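Local coordinates for lysine-sensitive aspartokinase 3 (Escherichia coli, PDB 2J0X) that catalyses the ATP-dependent phosphorylation of L-aspartate to 4-phospho-L-aspartate, the first step towards lysine, and is inhibited allosterically by lysine, at the interface of chains A and B. Coordinates in Å, arbitrary orientation; residue numbers count along the deposited sequence, not the author numbering. Chains: chain A/B, Lysine-sensitive aspartokinase 3.

The interface of chains A and B. Residues chain A 250, 422-423; chain B 312, 344-345, 348, 350.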
ATOM      1  N   GLU A 250       6.346  18.128  -0.205  1.00 24.86           N
ATOM      2  CA  GLU A 250       6.927  17.028   0.542  1.00 21.91           C
ATOM      3  C   GLU A 250       7.218  17.429   1.984  1.00 24.64           C
ATOM      4  O   GLU A 250       7.762  16.636   2.753  1.00 38.13           O
ATOM      5  CB  GLU A 250       8.217  16.564  -0.137  1.00 18.74           C
ATOM      6  CG  GLU A 250       8.012  15.747  -1.392  1.00 15.97           C
ATOM      7  CD  GLU A 250       7.270  14.449  -1.118  1.00 32.10           C
ATOM      8  OE1 GLU A 250       7.388  13.920   0.012  1.00 24.15           O
ATOM      9  OE2 GLU A 250       6.583  13.951  -2.035  1.00 30.91           O
ATOM     10  N   ALA A 422      10.664   7.057  -3.514  1.00 34.96           N
ATOM     11  CA  ALA A 422       9.425   7.610  -4.037  1.00 33.38           C
ATOM     12  C   ALA A 422       9.639   9.019  -4.588  1.00 27.99           C
ATOM     13  O   ALA A 422       9.180   9.338  -5.684  1.00 17.60           O
ATOM     14  CB  ALA A 422       8.371   7.635  -2.944  1.00 25.28           C
ATOM     15  N   SER A 423      10.354   9.846  -3.824  1.00 31.97           N
ATOM     16  CA  SER A 423      10.618  11.234  -4.200  1.00 30.63           C
ATOM     17  C   SER A 423      12.085  11.652  -4.147  1.00 32.08           C
ATOM     18  O   SER A 423      12.855  11.205  -3.289  1.00 34.25           O
ATOM     19  CB  SER A 423       9.809  12.168  -3.297  1.00 36.91           C
ATOM     20  OG  SER A 423      10.224  13.511  -3.444  1.00 48.49           O
TER
ATOM     21  N   THR B 312       6.113   4.298 -10.436  1.00 31.77           N
ATOM     22  CA  THR B 312       6.018   5.417  -9.505  1.00 29.75           C
ATOM     23  C   THR B 312       4.763   6.229  -9.764  1.00 29.13           C
ATOM     24  O   THR B 312       4.549   6.731 -10.873  1.00 26.00           O
ATOM     25  CB  THR B 312       7.216   6.353  -9.594  1.00 24.94           C
ATOM     26  OG1 THR B 312       8.391   5.660  -9.165  1.00 29.78           O
ATOM     27  CG2 THR B 312       6.991   7.563  -8.698  1.00 17.86           C
ATOM     28  N   THR B 344       6.937   4.969   0.043  1.00 36.72           N
ATOM     29  CA  THR B 344       6.159   6.196  -0.077  1.00 29.47           C
ATOM     30  C   THR B 344       6.905   7.468   0.292  1.00 32.94           C
ATOM     31  O   THR B 344       7.868   7.455   1.051  1.00 35.49           O
ATOM     32  CB  THR B 344       4.920   6.162   0.853  1.00 24.11           C
ATOM     33  OG1 THR B 344       5.363   5.996   2.204  1.00 21.46           O
ATOM     34  CG2 THR B 344       3.987   5.014   0.508  1.00 17.63           C
ATOM     35  N   SER B 345       6.428   8.570  -0.263  1.00 39.99           N
ATOM     36  CA  SER B 345       6.945   9.896   0.034  1.00 33.47           C
ATOM     37  C   SER B 345       5.631  10.604   0.397  1.00 34.40           C
ATOM     38  O   SER B 345       4.587   9.957   0.485  1.00 37.86           O
ATOM     39  CB  SER B 345       7.587  10.540  -1.197  1.00  8.75           C
ATOM     40  OG  SER B 345       6.610  11.178  -1.998  1.00 26.13           O
ATOM     41  N   SER B 348       3.801  10.912  -3.366  1.00 28.53           N
ATOM     42  CA  SER B 348       4.077   9.945  -4.412  1.00 32.62           C
ATOM     43  C   SER B 348       4.324   8.581  -3.777  1.00 32.15           C
ATOM     44  O   SER B 348       4.727   8.487  -2.616  1.00 23.92           O
ATOM     45  CB  SER B 348       5.273  10.388  -5.271  1.00 30.37           C
ATOM     46  OG  SER B 348       6.507  10.166  -4.618  1.00 34.52           O
ATOM     47  N   ALA B 350       5.861   4.556  -4.863  1.00 19.25           N
ATOM     48  CA  ALA B 350       6.584   3.754  -5.831  1.00 26.44           C
ATOM     49  C   ALA B 350       6.502   2.280  -5.444  1.00 32.04           C
ATOM     50  O   ALA B 350       6.733   1.909  -4.293  1.00 30.24           O
ATOM     51  CB  ALA B 350       8.037   4.211  -5.891  1.00 21.36           C
TER
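The turn between strands 338-344 and 348-354 of the first ACT domain of chain B, part of the lysine-binding region of the homodimer, reaches over to chain A and sets B:Ser345 against A:Glu250, A:Ala422 and A:Ser423. The hydroxyl OG of B:Ser345 donates a hydrogen bond to the carboxylate oxygen OE2 of A:Glu250, 2.8 Å away. It meets the syn side of that oxygen but lies 31° out of the carboxylate plane, so the bond is tilted rather than flat. A bend at chi2 (-62°) in the A:Glu250 chain brings the carboxylate up to the serine. On the chain B side, the same OG is hydrogen-bonded to OG of B:Ser348 at 2.8 Å, which links the two ends of the turn. With B:Ser345 donating to the carboxylate, B:Ser348 would have to supply the hydrogen between the hydroxyls, so the weak bond from its OG to A:Ala422 O, at 3.0 Å, competes with this and is at best partial or alternating. The B:Ser348 hydroxyl sits between the backbone N and the carbonyl carbon (chi1 77°), which lets it face both B:Ser345 and chain A. Beside these polar contacts, CB of B:Ser345 packs against CB of A:Ala422 and CB of A:Ser423, each at 3.5 Å. The methyl of A:Ala422 also rests against the backbone of B:Thr344, with CB 3.9 Å from CA; on the strand side, CG2 of B:Thr312 lies near the A:Ala422 carbonyl oxygen and CB of B:Ala350 near its CA, both at loose range. Were A:Glu250 an alanine, the B:Ser345 hydroxyl would probably lose its carboxylate partner on chain A and be left to the bond with B:Ser348, with a gap where the carboxylate lay beside its CB. Because B:Ser345 also belongs to the lysine site shared by the two subunits, this contact may help couple inhibitor binding to the neighbouring chain. A:Glu250 lies between helices 245-249 and 252-257, and A:Ala422 and A:Ser423 in the loop joining strands 417-420 and 426-432, so the turn touches two separate stretches of chain A.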